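Local coordinates for pyridine nucleotide-disulfide oxidoreductase-like protein (Myceliophthora thermophila, PDB 5MQ6) that uses FAD and NADPH to insert one oxygen atom next to the carbonyl of ketones, preferably bulky polycyclic ones, giving esters or lactones, at residues Arg332-Asp337 and Asn541-Asp546; Ser536-Asn541 and Gln628-Tyr633. All coordinates share one frame; numbering follows the deposited sequence.

From the N terminus the chain first passes Arg332-Asp337 on helix 328-340, then, about 200 residues later, the loop Ser536-Asn541, which runs straight into Asn541-Asp546 at the start of helix 541-562. Contact 1 closes the long loop between these two helices. Contact 2 closes a shorter one, from the residues before helix 541-562 to the start of helix 630-641. The two closures cross, because Ser536-Asn541 lies inside the loop that contact 1 closes while Gln628-Tyr633 lies beyond it, and they share Asn-541. Phe-543 also packs on Met-630 and Asp-337 on Ala-538, so helices 328-340, 541-562 and 630-641 meet round the loop that leads to the flavin.

Contact 1: Arg332-Asp337 and Asn541-Asp546; sequences RMLNLD and NAFTLD. With FAD (flavin-adenine dinucleotide), chain B.
Met-333 CE is modelled only 3.0 Å from OD2 of Asp-546, shorter than usual for a methyl and an oxygen, so the spacing is doubtful. The bend at the end of the methionine chain (chi3 -46°) places CE there, and the same methyl touches CD1 of Phe-543. The charge of Asp-546 is met outside these segments, by salt bridges from OD1 to Arg-96 and from OD2 to Arg-330. Most of the contact gathers round the ring of Phe-543, whose CG is anti to the backbone N (chi1 -177°), on the side of helix 328-340. Met-333 CB sits over one face, 4.2 Å from the ring centroid of Phe-543, in a CH-pi contact displaced towards the rim. Its SD stands oblique to the same ring, 5.0 Å from the Phe-543 centroid, a Met-aromatic contact. The short helix axes stay 10.5 Å apart and run at 127° to each other, so side chains fill the space between them. Helix 541-562 begins at the flavin: the backbone N of Asn-541 donates to FAD O2 over 2.8 Å. A helix N terminus aimed at the pyrimidine end of the isoalloxazine recurs in related two-dinucleotide-domain flavoproteins, and its dipole would probably favour negative charge on the reduced flavin. Farther along the helix, Leu-545 touches the FAD phosphate oxygen O2P with CD2. At the far end of the phenyl ring, Leu-334 CD2 approaches Phe-543 CZ at 3.7 Å, with the side chains crossing at about a right angle. Asp-337 brings CB to the ring edge, 4.0 Å from Phe-543 CE2. An alanine in place of Phe-543 would probably open a gap between the two helices, leaving Met-333 CB, Leu-334 CD2 and Asp-337 CB without the ring they pack on.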
ATOM      1  N   ARG A 332       6.224  -3.982  19.976  1.00 22.42           N
ATOM      2  CA  ARG A 332       7.270  -3.586  19.092  1.00 19.68           C
ATOM      3  C   ARG A 332       6.825  -2.634  17.960  1.00 20.50           C
ATOM      4  O   ARG A 332       7.545  -1.715  17.576  1.00 19.73           O
ATOM      5  CB  ARG A 332       7.925  -4.848  18.529  1.00 21.39           C
ATOM      6  CG  ARG A 332       9.282  -4.607  17.900  1.00 23.25           C
ATOM      7  CD  ARG A 332       9.863  -5.955  17.499  1.00 24.53           C
ATOM      8  NE  ARG A 332      11.189  -5.744  16.949  1.00 24.46           N
ATOM      9  CZ  ARG A 332      12.306  -5.618  17.644  1.00 23.82           C
ATOM     10  NH1 ARG A 332      13.397  -5.412  16.966  1.00 27.76           N
ATOM     11  NH2 ARG A 332      12.371  -5.680  18.961  1.00 25.66           N
ATOM     12  N   MET A 333       5.643  -2.888  17.420  1.00 18.85           N
ATOM     13  CA  MET A 333       5.089  -2.116  16.360  1.00 19.31           C
ATOM     14  C   MET A 333       4.799  -0.716  16.874  1.00 19.51           C
ATOM     15  O   MET A 333       5.010   0.290  16.197  1.00 17.73           O
ATOM     16  CB  MET A 333       3.780  -2.764  15.855  1.00 20.80           C
ATOM     17  CG  MET A 333       3.973  -3.962  14.964  1.00 22.58           C
ATOM     18  SD  MET A 333       2.475  -4.736  14.236  1.00 28.09           S
ATOM     19  CE  MET A 333       1.431  -4.816  15.581  1.00 29.42           C
ATOM     20  N   LEU A 334       4.325  -0.666  18.113  1.00 20.40           N
ATOM     21  CA  LEU A 334       4.077   0.626  18.787  1.00 19.53           C
ATOM     22  C   LEU A 334       5.378   1.421  19.011  1.00 21.13           C
ATOM     23  O   LEU A 334       5.466   2.582  18.716  1.00 21.16           O
ATOM     24  CB  LEU A 334       3.347   0.344  20.098  1.00 18.76           C
ATOM     25  CG  LEU A 334       1.848   0.043  19.956  1.00 18.11           C
ATOM     26  CD1 LEU A 334       1.367  -0.654  21.229  1.00 20.23           C
ATOM     27  CD2 LEU A 334       1.104   1.355  19.828  1.00 19.51           C
ATOM     28  N   ASN A 335       6.389   0.726  19.466  1.00 22.19           N
ATOM     29  CA  ASN A 335       7.707   1.315  19.645  1.00 21.57           C
ATOM     30  C   ASN A 335       8.264   1.929  18.351  1.00 20.53           C
ATOM     31  O   ASN A 335       8.620   3.078  18.331  1.00 23.08           O
ATOM     32  CB  ASN A 335       8.616   0.243  20.222  1.00 21.84           C
ATOM     33  CG  ASN A 335       9.968   0.773  20.566  1.00 24.16           C
ATOM     34  OD1 ASN A 335      10.915   0.764  19.758  1.00 25.00           O
ATOM     35  ND2 ASN A 335      10.058   1.291  21.759  1.00 22.91           N
ATOM     36  N   LEU A 336       8.240   1.175  17.249  1.00 19.71           N
ATOM     37  CA  LEU A 336       8.645   1.674  15.965  1.00 20.33           C
ATOM     38  C   LEU A 336       7.810   2.920  15.560  1.00 21.71           C
ATOM     39  O   LEU A 336       8.337   3.943  15.161  1.00 19.73           O
ATOM     40  CB  LEU A 336       8.499   0.585  14.887  1.00 18.20           C
ATOM     41  CG  LEU A 336       8.766   1.029  13.472  1.00 18.91           C
ATOM     42  CD1 LEU A 336      10.221   1.544  13.323  1.00 20.59           C
ATOM     43  CD2 LEU A 336       8.590  -0.195  12.599  1.00 18.28           C
ATOM     44  N   ASP A 337       6.501   2.794  15.626  1.00 19.05           N
ATOM     45  CA  ASP A 337       5.692   3.866  15.154  1.00 18.70           C
ATOM     46  C   ASP A 337       5.828   5.128  16.025  1.00 20.23           C
ATOM     47  O   ASP A 337       5.473   6.212  15.534  1.00 21.59           O
ATOM     48  CB  ASP A 337       4.216   3.448  15.154  1.00 19.48           C
ATOM     49  CG  ASP A 337       3.400   4.219  14.133  1.00 21.64           C
ATOM     50  OD1 ASP A 337       3.827   4.238  12.910  1.00 20.06           O
ATOM     51  OD2 ASP A 337       2.317   4.772  14.552  1.00 23.38           O
ATOM     52  N   ASN A 541       2.206  -0.790   7.429  1.00 18.54           N
ATOM     53  CA  ASN A 541       0.866  -1.156   7.055  1.00 20.54           C
ATOM     54  C   ASN A 541       0.317  -2.357   7.785  1.00 21.05           C
ATOM     55  O   ASN A 541      -0.888  -2.457   7.898  1.00 19.68           O
ATOM     56  CB  ASN A 541       0.710  -1.368   5.541  1.00 26.98           C
ATOM     57  CG  ASN A 541       1.025  -0.063   4.687  1.00 38.47           C
ATOM     58  OD1 ASN A 541       1.514  -0.173   3.576  1.00 52.14           O
ATOM     59  ND2 ASN A 541       0.706   1.146   5.193  1.00 41.89           N
ATOM     60  N   ALA A 542       1.163  -3.254   8.281  1.00 18.83           N
ATOM     61  CA  ALA A 542       0.730  -4.442   8.975  1.00 19.26           C
ATOM     62  C   ALA A 542       0.184  -4.053  10.320  1.00 21.83           C
ATOM     63  O   ALA A 542      -0.624  -4.800  10.914  1.00 20.30           O
ATOM     64  CB  ALA A 542       1.887  -5.460   9.179  1.00 21.19           C
ATOM     65  N   PHE A 543       0.689  -2.944  10.850  1.00 17.19           N
ATOM     66  CA  PHE A 543       0.182  -2.451  12.091  1.00 18.89           C
ATOM     67  C   PHE A 543      -1.272  -1.926  11.900  1.00 18.17           C
ATOM     68  O   PHE A 543      -2.188  -2.228  12.639  1.00 19.01           O
ATOM     69  CB  PHE A 543       1.164  -1.351  12.620  1.00 20.32           C
ATOM     70  CG  PHE A 543       0.812  -0.774  13.949  1.00 20.12           C
ATOM     71  CD1 PHE A 543      -0.095  -1.413  14.837  1.00 21.59           C
ATOM     72  CD2 PHE A 543       1.382   0.418  14.324  1.00 18.27           C
ATOM     73  CE1 PHE A 543      -0.411  -0.855  16.055  1.00 20.94           C
ATOM     74  CE2 PHE A 543       1.053   0.997  15.569  1.00 18.88           C
ATOM     75  CZ  PHE A 543       0.170   0.326  16.443  1.00 20.57           C
ATOM     76  N   THR A 544      -1.454  -1.124  10.897  1.00 15.16           N
ATOM     77  CA  THR A 544      -2.752  -0.669  10.536  1.00 17.38           C
ATOM     78  C   THR A 544      -3.772  -1.819  10.348  1.00 15.73           C
ATOM     79  O   THR A 544      -4.869  -1.781  10.849  1.00 15.96           O
ATOM     80  CB  THR A 544      -2.645   0.131   9.245  1.00 16.85           C
ATOM     81  OG1 THR A 544      -1.603   1.122   9.398  1.00 15.97           O
ATOM     82  CG2 THR A 544      -4.050   0.782   8.929  1.00 16.75           C
ATOM     83  N   LEU A 545      -3.363  -2.817   9.621  1.00 16.63           N
ATOM     84  CA  LEU A 545      -4.190  -3.983   9.350  1.00 18.04           C
ATOM     85  C   LEU A 545      -4.490  -4.741  10.605  1.00 17.73           C
ATOM     86  O   LEU A 545      -5.612  -5.209  10.737  1.00 17.20           O
ATOM     87  CB  LEU A 545      -3.540  -4.946   8.362  1.00 20.48           C
ATOM     88  CG  LEU A 545      -3.379  -4.471   6.925  1.00 22.10           C
ATOM     89  CD1 LEU A 545      -2.550  -5.468   6.103  1.00 27.45           C
ATOM     90  CD2 LEU A 545      -4.752  -4.378   6.310  1.00 22.61           C
ATOM     91  N   ASP A 546      -3.496  -4.869  11.496  1.00 18.31           N
ATOM     92  CA  ASP A 546      -3.671  -5.468  12.826  1.00 17.91           C
ATOM     93  C   ASP A 546      -4.806  -4.742  13.562  1.00 18.16           C
ATOM     94  O   ASP A 546      -5.885  -5.339  13.863  1.00 19.99           O
ATOM     95  CB  ASP A 546      -2.346  -5.368  13.595  1.00 19.76           C
ATOM     96  CG  ASP A 546      -2.431  -5.872  15.037  1.00 23.14           C
ATOM     97  OD1 ASP A 546      -3.489  -6.396  15.470  1.00 25.26           O
ATOM     98  OD2 ASP A 546      -1.416  -5.760  15.785  1.00 24.16           O
TER
HETATM   99  PA  FAD B 700      -2.795  -6.772  -0.712  1.00 20.54           P
HETATM  100  O1A FAD B 700      -2.712  -5.764  -1.809  1.00 23.30           O
HETATM  101  O2A FAD B 700      -1.549  -7.465  -0.190  1.00 21.76           O
HETATM  102  O5B FAD B 700      -3.815  -7.922  -1.175  1.00 23.73           O
HETATM  103  C5B FAD B 700      -5.047  -7.580  -1.715  1.00 21.99           C
HETATM  104  C4B FAD B 700      -5.387  -8.579  -2.801  1.00 23.15           C
HETATM  105  O4B FAD B 700      -6.754  -8.328  -3.178  1.00 21.89           O
HETATM  106  C3B FAD B 700      -4.555  -8.490  -4.078  1.00 22.37           C
HETATM  107  O3B FAD B 700      -4.184  -9.778  -4.497  1.00 22.08           O
HETATM  108  C2B FAD B 700      -5.493  -7.867  -5.074  1.00 23.45           C
HETATM  109  O2B FAD B 700      -5.217  -8.258  -6.397  1.00 24.39           O
HETATM  110  C1B FAD B 700      -6.829  -8.378  -4.578  1.00 21.95           C
HETATM  111  N9A FAD B 700      -7.944  -7.600  -5.060  1.00 20.15           N
HETATM  112  C8A FAD B 700      -8.095  -6.248  -4.964  1.00 23.62           C
HETATM  113  N7A FAD B 700      -9.235  -5.918  -5.564  1.00 21.85           N
HETATM  114  C5A FAD B 700      -9.830  -7.012  -6.069  1.00 18.10           C
HETATM  115  C6A FAD B 700     -11.090  -7.276  -6.787  1.00 16.87           C
HETATM  116  N6A FAD B 700     -11.962  -6.364  -7.166  1.00 17.32           N
HETATM  117  N1A FAD B 700     -11.309  -8.545  -7.017  1.00 17.27           N
HETATM  118  C2A FAD B 700     -10.444  -9.532  -6.684  1.00 14.50           C
HETATM  119  N3A FAD B 700      -9.298  -9.410  -6.054  1.00 15.44           N
HETATM  120  C4A FAD B 700      -8.952  -8.121  -5.748  1.00 18.09           C
HETATM  121  N1  FAD B 700       3.954  -2.146   3.350  1.00 22.31           N
HETATM  122  C2  FAD B 700       4.613  -2.153   4.556  1.00 27.80           C
HETATM  123  O2  FAD B 700       4.041  -1.802   5.580  1.00 24.38           O
HETATM  124  N3  FAD B 700       5.893  -2.543   4.631  1.00 32.47           N
HETATM  125  C4  FAD B 700       6.544  -2.928   3.523  1.00 38.50           C
HETATM  126  O4  FAD B 700       7.709  -3.281   3.657  1.00 48.87           O
HETATM  127  C4X FAD B 700       5.933  -2.957   2.183  1.00 36.42           C
HETATM  128  N5  FAD B 700       6.573  -3.321   1.022  1.00 33.59           N
HETATM  129  C5X FAD B 700       5.870  -3.293  -0.138  1.00 32.50           C
HETATM  130  C6  FAD B 700       6.527  -3.666  -1.409  1.00 29.18           C
HETATM  131  C7  FAD B 700       5.680  -3.599  -2.616  1.00 35.98           C
HETATM  132  C7M FAD B 700       6.244  -3.964  -3.970  1.00 35.02           C
HETATM  133  C8  FAD B 700       4.255  -3.159  -2.581  1.00 37.43           C
HETATM  134  C8M FAD B 700       3.366  -3.092  -3.822  1.00 41.20           C
HETATM  135  C9  FAD B 700       3.680  -2.807  -1.376  1.00 35.71           C
HETATM  136  C9A FAD B 700       4.429  -2.858  -0.167  1.00 35.80           C
HETATM  137  N10 FAD B 700       3.795  -2.464   1.024  1.00 29.98           N
HETATM  138  C10 FAD B 700       4.531  -2.534   2.211  1.00 27.45           C
HETATM  139  C1' FAD B 700       2.363  -2.094   1.084  1.00 33.28           C
HETATM  140  C2' FAD B 700       1.565  -3.464   1.073  1.00 32.49           C
HETATM  141  O2' FAD B 700       0.570  -3.414   0.040  1.00 32.73           O
HETATM  142  C3' FAD B 700       0.930  -3.863   2.449  1.00 30.78           C
HETATM  143  O3' FAD B 700       1.966  -3.976   3.427  1.00 30.58           O
HETATM  144  C4' FAD B 700       0.218  -5.234   2.534  1.00 29.20           C
HETATM  145  O4' FAD B 700       0.912  -6.357   1.829  1.00 28.60           O
HETATM  146  C5' FAD B 700      -1.239  -5.100   2.048  1.00 26.62           C
HETATM  147  O5' FAD B 700      -1.960  -6.278   2.526  1.00 25.35           O
HETATM  148  P   FAD B 700      -3.500  -6.316   2.022  1.00 23.91           P
HETATM  149  O1P FAD B 700      -3.929  -7.819   2.196  1.00 25.67           O
HETATM  150  O2P FAD B 700      -4.207  -5.145   2.719  1.00 26.20           O
HETATM  151  O3P FAD B 700      -3.460  -5.869   0.438  1.00 22.70           O

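Contact 2: Ser536-Asn541 and Gln628-Tyr633; sequences SQAANN and QGMASY. With FAD (flavin-adenine dinucleotide), chain B.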
ATOM      1  N   SER A 536      -6.443   6.423  10.772  1.00 26.67           N
ATOM      2  CA  SER A 536      -5.051   6.745  10.893  1.00 24.83           C
ATOM      3  C   SER A 536      -4.318   5.642  10.128  1.00 28.00           C
ATOM      4  O   SER A 536      -4.917   4.640   9.764  1.00 32.57           O
ATOM      5  CB  SER A 536      -4.694   6.760  12.392  1.00 27.59           C
ATOM      6  OG  SER A 536      -3.336   7.100  12.628  1.00 27.82           O
ATOM      7  N   GLN A 537      -3.032   5.840   9.884  1.00 23.94           N
ATOM      8  CA  GLN A 537      -2.212   4.915   9.141  1.00 27.59           C
ATOM      9  C   GLN A 537      -0.846   4.914   9.901  1.00 29.98           C
ATOM     10  O   GLN A 537      -0.536   5.823  10.635  1.00 18.31           O
ATOM     11  CB  GLN A 537      -2.034   5.420   7.703  1.00 34.49           C
ATOM     12  CG  GLN A 537      -1.210   6.733   7.690  1.00 39.07           C
ATOM     13  CD  GLN A 537      -1.139   7.515   6.382  1.00 49.01           C
ATOM     14  OE1 GLN A 537      -0.486   7.120   5.407  1.00 52.38           O
ATOM     15  NE2 GLN A 537      -1.749   8.675   6.389  1.00 53.92           N
ATOM     16  N   ALA A 538      -0.060   3.890   9.665  1.00 33.60           N
ATOM     17  CA  ALA A 538       1.240   3.792  10.166  1.00 25.65           C
ATOM     18  C   ALA A 538       2.094   3.516   8.955  1.00 27.48           C
ATOM     19  O   ALA A 538       1.609   2.934   7.987  1.00 27.66           O
ATOM     20  CB  ALA A 538       1.237   2.675  11.142  1.00 25.47           C
ATOM     21  N   ALA A 539       3.379   3.914   8.973  1.00 25.79           N
ATOM     22  CA  ALA A 539       4.292   3.471   7.937  1.00 26.37           C
ATOM     23  C   ALA A 539       4.256   1.969   7.751  1.00 23.46           C
ATOM     24  O   ALA A 539       4.430   1.442   6.654  1.00 26.27           O
ATOM     25  CB  ALA A 539       5.707   3.875   8.312  1.00 32.09           C
ATOM     26  N   ASN A 540       4.072   1.268   8.854  1.00 18.97           N
ATOM     27  CA  ASN A 540       3.996  -0.138   8.864  1.00 20.28           C
ATOM     28  C   ASN A 540       2.537  -0.467   8.659  1.00 18.51           C
ATOM     29  O   ASN A 540       1.755  -0.465   9.594  1.00 15.76           O
ATOM     30  CB  ASN A 540       4.489  -0.647  10.207  1.00 19.24           C
ATOM     31  CG  ASN A 540       4.409  -2.159  10.347  1.00 18.93           C
ATOM     32  OD1 ASN A 540       4.106  -2.890   9.385  1.00 21.08           O
ATOM     33  ND2 ASN A 540       4.705  -2.646  11.559  1.00 17.23           N
ATOM     34  N   ASN A 541       2.206  -0.790   7.429  1.00 18.54           N
ATOM     35  CA  ASN A 541       0.866  -1.156   7.055  1.00 20.54           C
ATOM     36  C   ASN A 541       0.317  -2.357   7.785  1.00 21.05           C
ATOM     37  O   ASN A 541      -0.888  -2.457   7.898  1.00 19.68           O
ATOM     38  CB  ASN A 541       0.710  -1.368   5.541  1.00 26.98           C
ATOM     39  CG  ASN A 541       1.025  -0.063   4.687  1.00 38.47           C
ATOM     40  OD1 ASN A 541       1.514  -0.173   3.576  1.00 52.14           O
ATOM     41  ND2 ASN A 541       0.706   1.146   5.193  1.00 41.89           N
ATOM     42  N   GLN A 628      -3.489  12.362  15.017  1.00 18.73           N
ATOM     43  CA  GLN A 628      -2.823  12.067  16.247  1.00 20.81           C
ATOM     44  C   GLN A 628      -2.030  10.781  16.323  1.00 21.93           C
ATOM     45  O   GLN A 628      -1.483  10.467  17.392  1.00 25.97           O
ATOM     46  CB  GLN A 628      -3.808  12.139  17.373  1.00 22.32           C
ATOM     47  CG  GLN A 628      -4.566  13.474  17.477  1.00 23.74           C
ATOM     48  CD  GLN A 628      -3.707  14.637  17.921  1.00 28.50           C
ATOM     49  OE1 GLN A 628      -3.376  14.719  19.073  1.00 33.47           O
ATOM     50  NE2 GLN A 628      -3.340  15.549  17.002  1.00 29.24           N
ATOM     51  N   GLY A 629      -1.931  10.082  15.196  1.00 20.61           N
ATOM     52  CA  GLY A 629      -1.257   8.784  15.048  1.00 20.20           C
ATOM     53  C   GLY A 629      -1.961   7.497  15.414  1.00 19.98           C
ATOM     54  O   GLY A 629      -3.027   7.468  16.130  1.00 18.29           O
ATOM     55  N   MET A 630      -1.351   6.407  14.965  1.00 21.27           N
ATOM     56  CA  MET A 630      -1.984   5.080  15.096  1.00 21.91           C
ATOM     57  C   MET A 630      -2.287   4.694  16.566  1.00 22.22           C
ATOM     58  O   MET A 630      -3.379   4.193  16.886  1.00 23.12           O
ATOM     59  CB  MET A 630      -1.197   3.988  14.359  1.00 20.70           C
ATOM     60  CG  MET A 630      -1.887   2.622  14.452  1.00 22.77           C
ATOM     61  SD  MET A 630      -3.459   2.542  13.501  1.00 25.36           S
ATOM     62  CE  MET A 630      -3.077   3.207  11.956  1.00 28.65           C
ATOM     63  N   ALA A 631      -1.365   4.952  17.488  1.00 22.02           N
ATOM     64  CA  ALA A 631      -1.587   4.513  18.878  1.00 20.74           C
ATOM     65  C   ALA A 631      -2.846   5.148  19.439  1.00 22.61           C
ATOM     66  O   ALA A 631      -3.630   4.501  20.153  1.00 22.10           O
ATOM     67  CB  ALA A 631      -0.383   4.897  19.815  1.00 22.33           C
ATOM     68  N   SER A 632      -2.989   6.456  19.163  1.00 21.76           N
ATOM     69  CA  SER A 632      -4.155   7.224  19.627  1.00 22.61           C
ATOM     70  C   SER A 632      -5.509   6.692  19.027  1.00 21.94           C
ATOM     71  O   SER A 632      -6.445   6.448  19.747  1.00 22.72           O
ATOM     72  CB  SER A 632      -3.959   8.681  19.254  1.00 21.06           C
ATOM     73  OG  SER A 632      -5.104   9.437  19.636  1.00 24.67           O
ATOM     74  N   TYR A 633      -5.570   6.482  17.729  1.00 20.71           N
ATOM     75  CA  TYR A 633      -6.699   5.842  17.082  1.00 21.03           C
ATOM     76  C   TYR A 633      -7.035   4.443  17.722  1.00 22.72           C
ATOM     77  O   TYR A 633      -8.220   4.129  18.091  1.00 20.05           O
ATOM     78  CB  TYR A 633      -6.379   5.765  15.582  1.00 20.52           C
ATOM     79  CG  TYR A 633      -7.335   4.979  14.718  1.00 21.49           C
ATOM     80  CD1 TYR A 633      -8.655   5.355  14.615  1.00 21.76           C
ATOM     81  CD2 TYR A 633      -6.897   3.862  13.995  1.00 24.00           C
ATOM     82  CE1 TYR A 633      -9.534   4.695  13.774  1.00 19.26           C
ATOM     83  CE2 TYR A 633      -7.727   3.142  13.152  1.00 21.96           C
ATOM     84  CZ  TYR A 633      -9.074   3.550  13.056  1.00 21.63           C
ATOM     85  OH  TYR A 633      -9.926   2.880  12.245  1.00 17.48           O
TER
HETATM   86  PA  FAD B 700      -2.795  -6.772  -0.712  1.00 20.54           P
HETATM   87  O1A FAD B 700      -2.712  -5.764  -1.809  1.00 23.30           O
HETATM   88  O2A FAD B 700      -1.549  -7.465  -0.190  1.00 21.76           O
HETATM   89  O5B FAD B 700      -3.815  -7.922  -1.175  1.00 23.73           O
HETATM   90  C5B FAD B 700      -5.047  -7.580  -1.715  1.00 21.99           C
HETATM   91  C4B FAD B 700      -5.387  -8.579  -2.801  1.00 23.15           C
HETATM   92  O4B FAD B 700      -6.754  -8.328  -3.178  1.00 21.89           O
HETATM   93  C3B FAD B 700      -4.555  -8.490  -4.078  1.00 22.37           C
HETATM   94  O3B FAD B 700      -4.184  -9.778  -4.497  1.00 22.08           O
HETATM   95  C2B FAD B 700      -5.493  -7.867  -5.074  1.00 23.45           C
HETATM   96  O2B FAD B 700      -5.217  -8.258  -6.397  1.00 24.39           O
HETATM   97  C1B FAD B 700      -6.829  -8.378  -4.578  1.00 21.95           C
HETATM   98  N9A FAD B 700      -7.944  -7.600  -5.060  1.00 20.15           N
HETATM   99  C8A FAD B 700      -8.095  -6.248  -4.964  1.00 23.62           C
HETATM  100  N7A FAD B 700      -9.235  -5.918  -5.564  1.00 21.85           N
HETATM  101  C5A FAD B 700      -9.830  -7.012  -6.069  1.00 18.10           C
HETATM  102  C6A FAD B 700     -11.090  -7.276  -6.787  1.00 16.87           C
HETATM  103  N6A FAD B 700     -11.962  -6.364  -7.166  1.00 17.32           N
HETATM  104  N1A FAD B 700     -11.309  -8.545  -7.017  1.00 17.27           N
HETATM  105  C2A FAD B 700     -10.444  -9.532  -6.684  1.00 14.50           C
HETATM  106  N3A FAD B 700      -9.298  -9.410  -6.054  1.00 15.44           N
HETATM  107  C4A FAD B 700      -8.952  -8.121  -5.748  1.00 18.09           C
HETATM  108  N1  FAD B 700       3.954  -2.146   3.350  1.00 22.31           N
HETATM  109  C2  FAD B 700       4.613  -2.153   4.556  1.00 27.80           C
HETATM  110  O2  FAD B 700       4.041  -1.802   5.580  1.00 24.38           O
HETATM  111  N3  FAD B 700       5.893  -2.543   4.631  1.00 32.47           N
HETATM  112  C4  FAD B 700       6.544  -2.928   3.523  1.00 38.50           C
HETATM  113  O4  FAD B 700       7.709  -3.281   3.657  1.00 48.87           O
HETATM  114  C4X FAD B 700       5.933  -2.957   2.183  1.00 36.42           C
HETATM  115  N5  FAD B 700       6.573  -3.321   1.022  1.00 33.59           N
HETATM  116  C5X FAD B 700       5.870  -3.293  -0.138  1.00 32.50           C
HETATM  117  C6  FAD B 700       6.527  -3.666  -1.409  1.00 29.18           C
HETATM  118  C7  FAD B 700       5.680  -3.599  -2.616  1.00 35.98           C
HETATM  119  C7M FAD B 700       6.244  -3.964  -3.970  1.00 35.02           C
HETATM  120  C8  FAD B 700       4.255  -3.159  -2.581  1.00 37.43           C
HETATM  121  C8M FAD B 700       3.366  -3.092  -3.822  1.00 41.20           C
HETATM  122  C9  FAD B 700       3.680  -2.807  -1.376  1.00 35.71           C
HETATM  123  C9A FAD B 700       4.429  -2.858  -0.167  1.00 35.80           C
HETATM  124  N10 FAD B 700       3.795  -2.464   1.024  1.00 29.98           N
HETATM  125  C10 FAD B 700       4.531  -2.534   2.211  1.00 27.45           C
HETATM  126  C1' FAD B 700       2.363  -2.094   1.084  1.00 33.28           C
HETATM  127  C2' FAD B 700       1.565  -3.464   1.073  1.00 32.49           C
HETATM  128  O2' FAD B 700       0.570  -3.414   0.040  1.00 32.73           O
HETATM  129  C3' FAD B 700       0.930  -3.863   2.449  1.00 30.78           C
HETATM  130  O3' FAD B 700       1.966  -3.976   3.427  1.00 30.58           O
HETATM  131  C4' FAD B 700       0.218  -5.234   2.534  1.00 29.20           C
HETATM  132  O4' FAD B 700       0.912  -6.357   1.829  1.00 28.60           O
HETATM  133  C5' FAD B 700      -1.239  -5.100   2.048  1.00 26.62           C
HETATM  134  O5' FAD B 700      -1.960  -6.278   2.526  1.00 25.35           O
HETATM  135  P   FAD B 700      -3.500  -6.316   2.022  1.00 23.91           P
HETATM  136  O1P FAD B 700      -3.929  -7.819   2.196  1.00 25.67           O
HETATM  137  O2P FAD B 700      -4.207  -5.145   2.719  1.00 26.20           O
HETATM  138  O3P FAD B 700      -3.460  -5.869   0.438  1.00 22.70           O
HETATM  139  O   HOH W   1      -3.065   9.836  12.591  1.00 17.76           O
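Ser-536 holds OG anti to its backbone N (chi1 -179°), which sets the hydroxyl against the start of helix 630-641, while bends at chi2 (69°) and chi3 (48°) fold Met-630 so that CE returns to the serine backbone. OG of Ser-536 comes 3.1 Å from Met-630 N, but at an angle too poor for a hydrogen bond. The hydroxyl instead donates to a water 2.7 Å away from Ser-536 OG, and that water also accepts from the N of Gly-629, the N-cap residue. Met-630 CE lies over the peptide link, 3.2 Å from Ser-536 O and 3.4 Å from Gln-537 N. One turn on, Tyr-633 CB meets Ser-536 CB at 3.7 Å, and Ser-536 N stands above the centre of the tyrosine ring, whose OH is hydrogen-bonded to His-517 O. Ala-538 CB packs more distantly on Met-630 CB. The loop then passes Asn-540, whose OD1 caps Ala-542 N and whose ND2 is hydrogen-bonded to Ser-138 O. Helix 630-641 thus backs the strand-to-helix loop that leads to the N-capped helix start at the flavin pyrimidine ring, part of the FAD site.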